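Side-chain contacts in DNA gyrase, B subunit, truncated (PDB 3CWV), which probably forms the ATP-binding B subunit of a type II topoisomerase that breaks, passes and rejoins double-stranded DNA at the cost of ATP: residues 38-43 against 258-263; 230-235 against 330-335; 311-316 against 323-328. All blocks are in the same frame, centred on the assembly; numbering follows the deposited sequence.

How the contacts relate
All three are surface contacts with mostly half-buried residues, although contact 1 lies near the centre of the chain. Contact 1 joins helix 28-47 to the turn before edge strand 260-261. Contact 2 lays helix 328-345 against strand 228-234, the other outermost strand of the same five-stranded sheet. Contact 3 ties together two parts of the loop that leads into that helix. It touches both others: Met313 packs on Asn258, and the Trp234 ring reaches Gly327 and Leu328. All three have a carbon over an aromatic face, off centre in contact 3. Contact 1 adds a water, and contact 3 alone adds a direct backbone hydrogen bond between its segments.

Contact 1: 38-43 against 258-263; sequences LLDVAY and NAVRTV
Tyr43 and Ala259 make the main touch between helix 28-47 and the turn at 258-259. The CB of Tyr43 points toward the turn, and CG, anti to the backbone N (chi1 172°), carries the ring across to it. The methyl CB of Ala259 lies over the middle of the ring, nearest to CE1 and CD1. It sits 3.5 Å from the centroid of the Tyr43 ring and only 12° off its normal, a CH-pi contact over the face. Further out, Tyr43 CE2 meets Asn258 C obliquely, at 3.7 Å. At the tip, Tyr43 OH comes 3.8 Å from Asn258 CA. The Asn258 amide is turned 51° from the ring; its OD1 accepts a bond from Gly308 N. One helical turn earlier, the Asp40 carboxylate lies beside a methyl of Val260, with OD2 4.0 Å from CG1. A water links the same two segments. It donates to Asn258 O at 2.8 Å and, weakly, to Asp40 OD1 at 2.7 Å. Leu181 and Leu184 of helix 171-184 pack beside Tyr43 and Ala259. Replacing Tyr43 by an alanine would probably leave the Ala259 methyl without its aromatic face and open a gap beside Asn258. The chemistry is thus van der Waals packing on one ring, with the polar link left to water, so the helix and the turn meet without direct hydrogen bonds.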
ATOM      1  N   LEU A  38       6.383  -8.126   0.166  1.00 21.65           N
ATOM      2  CA  LEU A  38       5.989  -8.448   1.567  1.00 25.03           C
ATOM      3  C   LEU A  38       5.024  -7.427   2.180  1.00 24.66           C
ATOM      4  O   LEU A  38       3.986  -7.792   2.752  1.00 22.28           O
ATOM      5  CB  LEU A  38       7.212  -8.638   2.476  1.00 25.34           C
ATOM      6  CG  LEU A  38       7.782 -10.039   2.625  1.00 35.57           C
ATOM      7  CD1 LEU A  38       9.058  -9.950   3.455  1.00 31.35           C
ATOM      8  CD2 LEU A  38       6.758 -11.009   3.321  1.00 30.68           C
ATOM      9  N   LEU A  39       5.374  -6.150   2.128  1.00 23.11           N
ATOM     10  CA  LEU A  39       4.464  -5.083   2.564  1.00 25.25           C
ATOM     11  C   LEU A  39       3.076  -5.143   1.902  1.00 25.01           C
ATOM     12  O   LEU A  39       2.052  -4.892   2.565  1.00 26.78           O
ATOM     13  CB  LEU A  39       5.100  -3.689   2.315  1.00 25.09           C
ATOM     14  CG  LEU A  39       6.311  -3.442   3.235  1.00 26.50           C
ATOM     15  CD1 LEU A  39       7.077  -2.175   2.792  1.00 28.62           C
ATOM     16  CD2 LEU A  39       5.857  -3.314   4.664  1.00 20.49           C
ATOM     17  N   ASP A  40       3.032  -5.492   0.609  1.00 23.83           N
ATOM     18  CA  ASP A  40       1.744  -5.634  -0.096  1.00 24.03           C
ATOM     19  C   ASP A  40       0.883  -6.787   0.492  1.00 25.65           C
ATOM     20  O   ASP A  40      -0.360  -6.704   0.521  1.00 23.67           O
ATOM     21  CB  ASP A  40       1.943  -5.876  -1.588  1.00 25.13           C
ATOM     22  CG  ASP A  40       2.418  -4.618  -2.371  1.00 27.98           C
ATOM     23  OD1 ASP A  40       2.402  -3.487  -1.840  1.00 31.22           O
ATOM     24  OD2 ASP A  40       2.817  -4.800  -3.546  1.00 35.80           O
ATOM     25  N   VAL A  41       1.537  -7.876   0.898  1.00 23.62           N
ATOM     26  CA  VAL A  41       0.850  -8.966   1.611  1.00 25.27           C
ATOM     27  C   VAL A  41       0.149  -8.448   2.881  1.00 25.07           C
ATOM     28  O   VAL A  41      -1.039  -8.735   3.123  1.00 27.05           O
ATOM     29  CB  VAL A  41       1.818 -10.116   2.027  1.00 25.34           C
ATOM     30  CG1 VAL A  41       1.048 -11.164   2.849  1.00 23.31           C
ATOM     31  CG2 VAL A  41       2.410 -10.794   0.822  1.00 21.07           C
ATOM     32  N   ALA A  42       0.890  -7.684   3.684  1.00 23.92           N
ATOM     33  CA  ALA A  42       0.378  -7.103   4.930  1.00 24.93           C
ATOM     34  C   ALA A  42      -0.751  -6.110   4.635  1.00 23.88           C
ATOM     35  O   ALA A  42      -1.768  -6.103   5.322  1.00 23.51           O
ATOM     36  CB  ALA A  42       1.534  -6.403   5.715  1.00 26.46           C
ATOM     37  N   TYR A  43      -0.594  -5.307   3.584  1.00 21.70           N
ATOM     38  CA  TYR A  43      -1.655  -4.393   3.159  1.00 23.03           C
ATOM     39  C   TYR A  43      -2.961  -5.129   2.851  1.00 23.01           C
ATOM     40  O   TYR A  43      -4.027  -4.663   3.226  1.00 22.71           O
ATOM     41  CB  TYR A  43      -1.287  -3.592   1.904  1.00 23.17           C
ATOM     42  CG  TYR A  43      -2.479  -2.825   1.422  1.00 26.11           C
ATOM     43  CD1 TYR A  43      -2.901  -1.672   2.091  1.00 26.82           C
ATOM     44  CD2 TYR A  43      -3.239  -3.288   0.355  1.00 27.85           C
ATOM     45  CE1 TYR A  43      -4.028  -0.979   1.665  1.00 29.29           C
ATOM     46  CE2 TYR A  43      -4.359  -2.623  -0.070  1.00 24.16           C
ATOM     47  CZ  TYR A  43      -4.747  -1.466   0.587  1.00 26.50           C
ATOM     48  OH  TYR A  43      -5.855  -0.809   0.156  1.00 28.69           O
ATOM     49  N   ASN A 258      -5.336  -0.119  -4.417  1.00 26.69           N
ATOM     50  CA  ASN A 258      -4.760  -1.035  -3.428  1.00 26.64           C
ATOM     51  C   ASN A 258      -3.331  -0.675  -3.002  1.00 29.09           C
ATOM     52  O   ASN A 258      -2.423  -1.540  -2.995  1.00 24.92           O
ATOM     53  CB  ASN A 258      -4.835  -2.500  -3.890  1.00 28.32           C
ATOM     54  CG  ASN A 258      -6.237  -3.073  -3.766  1.00 31.58           C
ATOM     55  OD1 ASN A 258      -7.131  -2.414  -3.269  1.00 29.34           O
ATOM     56  ND2 ASN A 258      -6.429  -4.300  -4.222  1.00 32.66           N
ATOM     57  N   ALA A 259      -3.143   0.591  -2.648  1.00 27.17           N
ATOM     58  CA  ALA A 259      -1.893   1.026  -2.003  1.00 33.22           C
ATOM     59  C   ALA A 259      -0.663   0.908  -2.897  1.00 35.47           C
ATOM     60  O   ALA A 259       0.463   1.059  -2.418  1.00 35.77           O
ATOM     61  CB  ALA A 259      -1.655   0.286  -0.650  1.00 32.09           C
ATOM     62  N   VAL A 260      -0.872   0.629  -4.183  1.00 37.04           N
ATOM     63  CA  VAL A 260       0.195   0.808  -5.167  1.00 37.38           C
ATOM     64  C   VAL A 260      -0.108   2.023  -6.051  1.00 35.46           C
ATOM     65  O   VAL A 260      -1.255   2.255  -6.471  1.00 31.81           O
ATOM     66  CB  VAL A 260       0.440  -0.442  -6.040  1.00 39.24           C
ATOM     67  CG1 VAL A 260       0.941  -1.625  -5.171  1.00 39.52           C
ATOM     68  CG2 VAL A 260      -0.806  -0.820  -6.824  1.00 42.19           C
ATOM     69  N   ARG A 261       0.919   2.805  -6.340  1.00 34.14           N
ATOM     70  CA  ARG A 261       0.651   4.102  -6.927  1.00 34.40           C
ATOM     71  C   ARG A 261       0.231   3.949  -8.375  1.00 33.42           C
ATOM     72  O   ARG A 261       0.682   3.040  -9.078  1.00 31.93           O
ATOM     73  CB  ARG A 261       1.848   5.056  -6.775  1.00 38.60           C
ATOM     74  CG  ARG A 261       1.389   6.348  -6.103  1.00 40.33           C
ATOM     75  CD  ARG A 261       2.469   7.300  -5.912  1.00 49.34           C
ATOM     76  NE  ARG A 261       2.416   8.350  -6.907  1.00 50.49           N
ATOM     77  CZ  ARG A 261       3.362   9.270  -7.017  1.00 52.46           C
ATOM     78  NH1 ARG A 261       4.391   9.231  -6.181  1.00 53.26           N
ATOM     79  NH2 ARG A 261       3.282  10.211  -7.946  1.00 47.06           N
ATOM     80  N   THR A 262      -0.682   4.813  -8.795  1.00 30.59           N
ATOM     81  CA  THR A 262      -1.070   4.911 -10.190  1.00 28.63           C
ATOM     82  C   THR A 262      -0.527   6.252 -10.644  1.00 31.90           C
ATOM     83  O   THR A 262      -1.228   7.269 -10.563  1.00 28.67           O
ATOM     84  CB  THR A 262      -2.622   4.839 -10.351  1.00 30.78           C
ATOM     85  OG1 THR A 262      -3.245   5.663  -9.353  1.00 25.57           O
ATOM     86  CG2 THR A 262      -3.149   3.392 -10.154  1.00 24.92           C
ATOM     87  N   VAL A 263       0.726   6.265 -11.120  1.00 30.82           N
ATOM     88  CA  VAL A 263       1.374   7.533 -11.485  1.00 33.34           C
ATOM     89  C   VAL A 263       0.713   8.305 -12.629  1.00 33.73           C
ATOM     90  O   VAL A 263       0.990   9.496 -12.788  1.00 35.70           O
ATOM     91  CB  VAL A 263       2.909   7.400 -11.756  1.00 33.05           C
ATOM     92  CG1 VAL A 263       3.629   6.850 -10.537  1.00 35.42           C
ATOM     93  CG2 VAL A 263       3.186   6.514 -12.987  1.00 35.55           C
TER
HETATM   94  O   HOH W   1      -0.279  -2.887  -1.789  1.00 50.02           O

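Contact 2: 230-235 against 330-335; sequences FDFTWD and EAIRKQ
Phe232 and Trp234 on strand 230-234 face helix 330-335; the two axes come within 9.8 Å and their directions are 134° apart. Two residues apart on the strand, both side chains start toward the helix. Phe232 meets Gln335 face on. Gln335 CG lies 3.6 Å from the centroid of the Phe232 ring, 9° off the normal, as a CH-pi contact. A bend in the glutamine chain at chi2 (82°) lays its amide nearly flat along the ring. Gln335 NE2 ends 4.0 Å from Phe232 CB. At the edge of the same ring, CZ touches Ile332 CG1 at 4.1 Å. Trp234 covers Ala331 in a similar way. The methyl CB of Ala331 is 3.4 Å from the centroid of the five-membered ring of Trp234. The opposite face of that indole carries the CB of Asp235, so the ring is held between two carbons. On the helix itself, Arg333 grips Glu330 side-on with two nitrogens, NE to OE1 at 2.8 Å and NH1 to OE2 at 3.0 Å. This bidentate salt bridge stays within the helix; neither residue touches the 230-235 segment. Leu336 continues the packing on Phe232, and Val272 of helix 267-284 touches Ile332. This is helix-on-sheet packing at an edge strand, consistent with the S5-like transducer domain of the GyrB family.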
ATOM      1  N   PHE A 230     -12.967  12.634   2.167  1.00 34.95           N
ATOM      2  CA  PHE A 230     -14.089  11.754   1.832  1.00 34.38           C
ATOM      3  C   PHE A 230     -13.664  10.314   2.042  1.00 34.11           C
ATOM      4  O   PHE A 230     -12.480   9.980   1.899  1.00 32.90           O
ATOM      5  CB  PHE A 230     -14.526  11.956   0.380  1.00 36.38           C
ATOM      6  CG  PHE A 230     -14.952  13.355   0.068  1.00 38.57           C
ATOM      7  CD1 PHE A 230     -16.173  13.842   0.530  1.00 39.69           C
ATOM      8  CD2 PHE A 230     -14.142  14.185  -0.689  1.00 39.49           C
ATOM      9  CE1 PHE A 230     -16.573  15.132   0.242  1.00 41.43           C
ATOM     10  CE2 PHE A 230     -14.541  15.481  -0.975  1.00 44.78           C
ATOM     11  CZ  PHE A 230     -15.755  15.951  -0.506  1.00 39.88           C
ATOM     12  N   ASP A 231     -14.607   9.470   2.444  1.00 30.68           N
ATOM     13  CA  ASP A 231     -14.342   8.055   2.590  1.00 34.84           C
ATOM     14  C   ASP A 231     -15.679   7.389   2.347  1.00 35.63           C
ATOM     15  O   ASP A 231     -16.597   7.567   3.145  1.00 34.54           O
ATOM     16  CB  ASP A 231     -13.871   7.737   4.019  1.00 34.15           C
ATOM     17  CG  ASP A 231     -13.597   6.248   4.246  1.00 39.57           C
ATOM     18  OD1 ASP A 231     -13.662   5.414   3.294  1.00 37.22           O
ATOM     19  OD2 ASP A 231     -13.309   5.900   5.414  1.00 40.61           O
ATOM     20  N   PHE A 232     -15.796   6.645   1.252  1.00 32.40           N
ATOM     21  CA  PHE A 232     -17.052   5.944   0.960  1.00 33.12           C
ATOM     22  C   PHE A 232     -16.807   4.678   0.152  1.00 33.47           C
ATOM     23  O   PHE A 232     -15.702   4.455  -0.332  1.00 31.67           O
ATOM     24  CB  PHE A 232     -18.033   6.868   0.224  1.00 31.55           C
ATOM     25  CG  PHE A 232     -17.584   7.263  -1.162  1.00 32.60           C
ATOM     26  CD1 PHE A 232     -18.117   6.636  -2.281  1.00 33.40           C
ATOM     27  CD2 PHE A 232     -16.657   8.269  -1.347  1.00 31.09           C
ATOM     28  CE1 PHE A 232     -17.701   6.988  -3.548  1.00 34.01           C
ATOM     29  CE2 PHE A 232     -16.252   8.635  -2.612  1.00 34.38           C
ATOM     30  CZ  PHE A 232     -16.773   7.989  -3.713  1.00 35.17           C
ATOM     31  N   THR A 233     -17.843   3.855   0.015  1.00 34.33           N
ATOM     32  CA  THR A 233     -17.739   2.585  -0.700  1.00 34.31           C
ATOM     33  C   THR A 233     -18.766   2.548  -1.836  1.00 34.58           C
ATOM     34  O   THR A 233     -19.917   2.985  -1.675  1.00 34.05           O
ATOM     35  CB  THR A 233     -17.892   1.401   0.262  1.00 36.12           C
ATOM     36  OG1 THR A 233     -16.822   1.436   1.218  1.00 41.01           O
ATOM     37  CG2 THR A 233     -17.832   0.060  -0.472  1.00 36.64           C
ATOM     38  N   TRP A 234     -18.323   2.087  -2.996  1.00 30.41           N
ATOM     39  CA  TRP A 234     -19.199   1.920  -4.151  1.00 31.43           C
ATOM     40  C   TRP A 234     -18.918   0.577  -4.761  1.00 31.78           C
ATOM     41  O   TRP A 234     -17.762   0.265  -5.079  1.00 29.88           O
ATOM     42  CB  TRP A 234     -18.957   2.993  -5.207  1.00 32.26           C
ATOM     43  CG  TRP A 234     -19.699   2.729  -6.489  1.00 34.78           C
ATOM     44  CD1 TRP A 234     -21.039   2.940  -6.724  1.00 35.47           C
ATOM     45  CD2 TRP A 234     -19.150   2.238  -7.724  1.00 35.47           C
ATOM     46  NE1 TRP A 234     -21.353   2.587  -8.014  1.00 31.49           N
ATOM     47  CE2 TRP A 234     -20.217   2.160  -8.655  1.00 37.18           C
ATOM     48  CE3 TRP A 234     -17.866   1.850  -8.133  1.00 35.42           C
ATOM     49  CZ2 TRP A 234     -20.036   1.707  -9.976  1.00 34.10           C
ATOM     50  CZ3 TRP A 234     -17.683   1.405  -9.451  1.00 34.89           C
ATOM     51  CH2 TRP A 234     -18.764   1.344 -10.356  1.00 36.69           C
ATOM     52  N   ASP A 235     -19.971  -0.232  -4.904  1.00 28.72           N
ATOM     53  CA  ASP A 235     -19.848  -1.536  -5.501  1.00 29.65           C
ATOM     54  C   ASP A 235     -18.661  -2.326  -4.935  1.00 30.72           C
ATOM     55  O   ASP A 235     -17.914  -2.928  -5.696  1.00 30.06           O
ATOM     56  CB  ASP A 235     -19.704  -1.412  -7.032  1.00 28.70           C
ATOM     57  CG  ASP A 235     -20.263  -2.603  -7.746  1.00 39.25           C
ATOM     58  OD1 ASP A 235     -21.318  -3.108  -7.284  1.00 45.17           O
ATOM     59  OD2 ASP A 235     -19.655  -3.052  -8.741  1.00 39.67           O
ATOM     60  N   GLU A 330     -17.832   7.998 -12.867  1.00 33.61           N
ATOM     61  CA  GLU A 330     -19.149   8.611 -12.706  1.00 34.96           C
ATOM     62  C   GLU A 330     -19.737   8.365 -11.332  1.00 32.98           C
ATOM     63  O   GLU A 330     -20.376   9.250 -10.787  1.00 31.99           O
ATOM     64  CB  GLU A 330     -20.123   8.163 -13.792  1.00 37.12           C
ATOM     65  CG  GLU A 330     -20.247   9.175 -14.911  1.00 44.83           C
ATOM     66  CD  GLU A 330     -20.639  10.556 -14.394  1.00 47.43           C
ATOM     67  OE1 GLU A 330     -19.890  11.515 -14.663  1.00 50.12           O
ATOM     68  OE2 GLU A 330     -21.679  10.673 -13.710  1.00 54.84           O
ATOM     69  N   ALA A 331     -19.528   7.171 -10.781  1.00 31.89           N
ATOM     70  CA  ALA A 331     -19.965   6.855  -9.404  1.00 31.96           C
ATOM     71  C   ALA A 331     -19.364   7.784  -8.361  1.00 32.10           C
ATOM     72  O   ALA A 331     -20.064   8.202  -7.434  1.00 31.33           O
ATOM     73  CB  ALA A 331     -19.635   5.438  -9.049  1.00 31.94           C
ATOM     74  N   ILE A 332     -18.062   8.066  -8.498  1.00 29.90           N
ATOM     75  CA  ILE A 332     -17.343   9.007  -7.623  1.00 30.40           C
ATOM     76  C   ILE A 332     -17.832  10.434  -7.841  1.00 33.20           C
ATOM     77  O   ILE A 332     -18.108  11.138  -6.868  1.00 34.12           O
ATOM     78  CB  ILE A 332     -15.823   8.967  -7.880  1.00 29.46           C
ATOM     79  CG1 ILE A 332     -15.238   7.607  -7.467  1.00 27.86           C
ATOM     80  CG2 ILE A 332     -15.081  10.110  -7.152  1.00 32.73           C
ATOM     81  CD1 ILE A 332     -13.775   7.486  -7.821  1.00 26.61           C
ATOM     82  N   ARG A 333     -17.946  10.851  -9.106  1.00 32.37           N
ATOM     83  CA  ARG A 333     -18.404  12.199  -9.417  1.00 34.94           C
ATOM     84  C   ARG A 333     -19.792  12.467  -8.856  1.00 36.93           C
ATOM     85  O   ARG A 333     -20.009  13.511  -8.241  1.00 37.80           O
ATOM     86  CB  ARG A 333     -18.365  12.517 -10.917  1.00 35.75           C
ATOM     87  CG  ARG A 333     -18.528  14.035 -11.209  1.00 36.07           C
ATOM     88  CD  ARG A 333     -19.069  14.325 -12.611  1.00 42.05           C
ATOM     89  NE  ARG A 333     -20.331  13.626 -12.833  1.00 41.42           N
ATOM     90  CZ  ARG A 333     -21.500  13.978 -12.299  1.00 47.72           C
ATOM     91  NH1 ARG A 333     -22.580  13.256 -12.549  1.00 42.91           N
ATOM     92  NH2 ARG A 333     -21.596  15.042 -11.505  1.00 49.42           N
ATOM     93  N   LYS A 334     -20.707  11.511  -9.024  1.00 36.61           N
ATOM     94  CA  LYS A 334     -22.059  11.634  -8.490  1.00 39.02           C
ATOM     95  C   LYS A 334     -22.099  11.691  -6.975  1.00 37.22           C
ATOM     96  O   LYS A 334     -22.891  12.446  -6.404  1.00 36.99           O
ATOM     97  CB  LYS A 334     -22.964  10.497  -8.982  1.00 38.50           C
ATOM     98  CG  LYS A 334     -23.423  10.680 -10.411  1.00 46.69           C
ATOM     99  CD  LYS A 334     -23.989   9.393 -11.003  1.00 55.75           C
ATOM    100  CE  LYS A 334     -24.241   9.564 -12.497  1.00 57.43           C
ATOM    101  NZ  LYS A 334     -25.023   8.423 -13.027  1.00 60.76           N
ATOM    102  N   GLN A 335     -21.270  10.885  -6.323  1.00 33.97           N
ATOM    103  CA  GLN A 335     -21.180  10.913  -4.872  1.00 33.03           C
ATOM    104  C   GLN A 335     -20.603  12.239  -4.374  1.00 33.57           C
ATOM    105  O   GLN A 335     -21.096  12.807  -3.395  1.00 34.67           O
ATOM    106  CB  GLN A 335     -20.292   9.768  -4.364  1.00 34.25           C
ATOM    107  CG  GLN A 335     -20.157   9.683  -2.835  1.00 33.86           C
ATOM    108  CD  GLN A 335     -21.320   8.968  -2.186  1.00 40.93           C
ATOM    109  OE1 GLN A 335     -22.194   8.438  -2.872  1.00 42.83           O
ATOM    110  NE2 GLN A 335     -21.325   8.924  -0.857  1.00 39.66           N
TER

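Contact 3: 311-316 against 323-328; sequences RQMAFA and LAIPGL
Ala314 and Ala324 are joined by the one hydrogen bond between the two segments. Ala324 N donates to Ala314 O over 2.8 Å, at an N-H...O angle of 168°. Beside it, Phe315 and Leu323 form a single beta bridge, their CA atoms 4.3 Å apart. A backbone bond between Ala316 and Leu322 carries the pairing one step further toward the loop end. The aromatic contact is made by the same bridged pair. The chi1 of -169° swings the Leu323 branch toward Phe315, and CD1 comes over one face of its ring. The methyl is off centre, 28° from the ring normal, and its nearest ring atom is CE1 at 3.8 Å. CD1 also rests on Ala314 O at 3.4 Å. The bridge joins two parts of the long loop between strand 300-307 and helix 328-345, just before the helix begins. Gly327 is the N-cap of that helix; with its positive phi, a side chain would jam against the carbonyl oxygen of Pro326. Leu328 N bonds back to Ile325 O, closing a type II beta turn with Pro326 and Gly327 at its corners. The remaining contacts are van der Waals packing. Ile325 reaches over the backbone of 311-316; its CD1 methyl lies against a backbone carbonyl, 3.5 Å from Gln312 O, and its CG1 lies near Ala314 CB. Ile325 CD1 also meets the Met313 methyl, CE, at 4.3 Å. Leu237 of strand 237-245 touches Gln312, Met313 and Ile325.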
ATOM      1  N   ARG A 311      -8.918  -8.628  -8.020  1.00 39.61           N
ATOM      2  CA  ARG A 311      -9.506  -8.980  -9.319  1.00 44.99           C
ATOM      3  C   ARG A 311     -10.313  -7.840  -9.933  1.00 44.67           C
ATOM      4  O   ARG A 311     -10.437  -7.755 -11.156  1.00 44.12           O
ATOM      5  CB  ARG A 311     -10.423 -10.200  -9.182  1.00 45.21           C
ATOM      6  CG  ARG A 311     -11.653  -9.956  -8.291  1.00 49.58           C
ATOM      7  CD  ARG A 311     -12.747 -10.997  -8.501  1.00 52.20           C
ATOM      8  NE  ARG A 311     -13.216 -11.029  -9.892  1.00 65.01           N
ATOM      9  CZ  ARG A 311     -14.007 -10.110 -10.451  1.00 70.53           C
ATOM     10  NH1 ARG A 311     -14.436  -9.064  -9.748  1.00 73.19           N
ATOM     11  NH2 ARG A 311     -14.376 -10.236 -11.722  1.00 72.48           N
ATOM     12  N   GLN A 312     -10.866  -6.983  -9.071  1.00 43.04           N
ATOM     13  CA  GLN A 312     -11.660  -5.822  -9.489  1.00 43.61           C
ATOM     14  C   GLN A 312     -10.830  -4.615  -9.923  1.00 40.32           C
ATOM     15  O   GLN A 312     -11.372  -3.685 -10.499  1.00 43.44           O
ATOM     16  CB  GLN A 312     -12.619  -5.388  -8.363  1.00 42.51           C
ATOM     17  CG  GLN A 312     -13.894  -6.256  -8.222  1.00 47.52           C
ATOM     18  CD  GLN A 312     -14.908  -5.683  -7.226  1.00 47.46           C
ATOM     19  OE1 GLN A 312     -15.339  -4.531  -7.340  1.00 58.87           O
ATOM     20  NE2 GLN A 312     -15.313  -6.498  -6.265  1.00 52.58           N
ATOM     21  N   MET A 313      -9.537  -4.613  -9.621  1.00 39.94           N
ATOM     22  CA  MET A 313      -8.635  -3.518 -10.025  1.00 38.26           C
ATOM     23  C   MET A 313      -8.265  -3.699 -11.490  1.00 38.83           C
ATOM     24  O   MET A 313      -7.602  -4.671 -11.845  1.00 40.76           O
ATOM     25  CB  MET A 313      -7.361  -3.516  -9.190  1.00 38.69           C
ATOM     26  CG  MET A 313      -7.512  -3.268  -7.659  1.00 38.55           C
ATOM     27  SD  MET A 313      -8.222  -1.656  -7.218  1.00 29.98           S
ATOM     28  CE  MET A 313      -9.868  -2.222  -6.775  1.00 33.47           C
ATOM     29  N   ALA A 314      -8.713  -2.789 -12.348  1.00 35.05           N
ATOM     30  CA  ALA A 314      -8.496  -2.916 -13.792  1.00 31.78           C
ATOM     31  C   ALA A 314      -7.808  -1.663 -14.278  1.00 29.76           C
ATOM     32  O   ALA A 314      -8.134  -0.557 -13.847  1.00 28.82           O
ATOM     33  CB  ALA A 314      -9.816  -3.122 -14.538  1.00 30.24           C
ATOM     34  N   PHE A 315      -6.852  -1.839 -15.179  1.00 28.61           N
ATOM     35  CA  PHE A 315      -5.980  -0.759 -15.603  1.00 27.40           C
ATOM     36  C   PHE A 315      -6.105  -0.607 -17.118  1.00 30.15           C
ATOM     37  O   PHE A 315      -6.637  -1.495 -17.797  1.00 31.71           O
ATOM     38  CB  PHE A 315      -4.541  -1.087 -15.182  1.00 28.39           C
ATOM     39  CG  PHE A 315      -4.359  -1.191 -13.682  1.00 30.57           C
ATOM     40  CD1 PHE A 315      -4.083  -0.055 -12.928  1.00 27.42           C
ATOM     41  CD2 PHE A 315      -4.503  -2.412 -13.030  1.00 31.68           C
ATOM     42  CE1 PHE A 315      -3.928  -0.124 -11.536  1.00 25.16           C
ATOM     43  CE2 PHE A 315      -4.356  -2.505 -11.627  1.00 29.40           C
ATOM     44  CZ  PHE A 315      -4.067  -1.354 -10.880  1.00 28.96           C
ATOM     45  N   ALA A 316      -5.662   0.527 -17.646  1.00 28.52           N
ATOM     46  CA  ALA A 316      -5.754   0.785 -19.077  1.00 30.19           C
ATOM     47  C   ALA A 316      -4.766  -0.071 -19.874  1.00 30.37           C
ATOM     48  O   ALA A 316      -4.906  -0.247 -21.092  1.00 33.66           O
ATOM     49  CB  ALA A 316      -5.504   2.257 -19.360  1.00 29.99           C
ATOM     50  N   LEU A 323      -5.607   3.709 -13.837  1.00 28.30           N
ATOM     51  CA  LEU A 323      -6.777   2.910 -13.447  1.00 28.19           C
ATOM     52  C   LEU A 323      -7.978   3.113 -14.393  1.00 28.18           C
ATOM     53  O   LEU A 323      -8.313   4.237 -14.731  1.00 28.14           O
ATOM     54  CB  LEU A 323      -7.169   3.297 -12.018  1.00 26.20           C
ATOM     55  CG  LEU A 323      -8.194   2.391 -11.335  1.00 27.58           C
ATOM     56  CD1 LEU A 323      -7.517   1.089 -10.911  1.00 27.24           C
ATOM     57  CD2 LEU A 323      -8.775   3.137 -10.139  1.00 24.52           C
ATOM     58  N   ALA A 324      -8.625   2.022 -14.804  1.00 27.44           N
ATOM     59  CA  ALA A 324      -9.760   2.095 -15.699  1.00 29.74           C
ATOM     60  C   ALA A 324     -10.785   1.064 -15.255  1.00 32.56           C
ATOM     61  O   ALA A 324     -10.754  -0.089 -15.700  1.00 34.65           O
ATOM     62  CB  ALA A 324      -9.319   1.856 -17.166  1.00 30.51           C
ATOM     63  N   ILE A 325     -11.642   1.456 -14.314  1.00 31.29           N
ATOM     64  CA  ILE A 325     -12.752   0.602 -13.837  1.00 29.31           C
ATOM     65  C   ILE A 325     -14.061   1.191 -14.352  1.00 30.27           C
ATOM     66  O   ILE A 325     -14.406   2.314 -14.015  1.00 31.61           O
ATOM     67  CB  ILE A 325     -12.775   0.518 -12.310  1.00 28.63           C
ATOM     68  CG1 ILE A 325     -11.522  -0.228 -11.803  1.00 29.02           C
ATOM     69  CG2 ILE A 325     -14.055  -0.179 -11.818  1.00 28.65           C
ATOM     70  CD1 ILE A 325     -11.304  -0.177 -10.280  1.00 23.77           C
ATOM     71  N   PRO A 326     -14.791   0.447 -15.190  1.00 30.84           N
ATOM     72  CA  PRO A 326     -15.988   1.011 -15.829  1.00 30.77           C
ATOM     73  C   PRO A 326     -16.960   1.483 -14.768  1.00 29.43           C
ATOM     74  O   PRO A 326     -17.174   0.755 -13.805  1.00 28.99           O
ATOM     75  CB  PRO A 326     -16.585  -0.196 -16.564  1.00 31.60           C
ATOM     76  CG  PRO A 326     -15.397  -1.134 -16.772  1.00 34.10           C
ATOM     77  CD  PRO A 326     -14.552  -0.960 -15.573  1.00 31.43           C
ATOM     78  N   GLY A 327     -17.532   2.682 -14.935  1.00 30.69           N
ATOM     79  CA  GLY A 327     -18.539   3.194 -13.999  1.00 29.98           C
ATOM     80  C   GLY A 327     -17.960   3.923 -12.787  1.00 31.97           C
ATOM     81  O   GLY A 327     -18.654   4.732 -12.162  1.00 29.49           O
ATOM     82  N   LEU A 328     -16.690   3.649 -12.450  1.00 29.47           N
ATOM     83  CA  LEU A 328     -16.077   4.223 -11.240  1.00 28.83           C
ATOM     84  C   LEU A 328     -16.018   5.758 -11.266  1.00 30.21           C
ATOM     85  O   LEU A 328     -16.356   6.408 -10.289  1.00 27.78           O
ATOM     86  CB  LEU A 328     -14.642   3.676 -10.991  1.00 28.30           C
ATOM     87  CG  LEU A 328     -13.973   4.241  -9.717  1.00 27.58           C
ATOM     88  CD1 LEU A 328     -14.810   3.920  -8.490  1.00 25.97           C
ATOM     89  CD2 LEU A 328     -12.547   3.698  -9.506  1.00 24.73           C
TER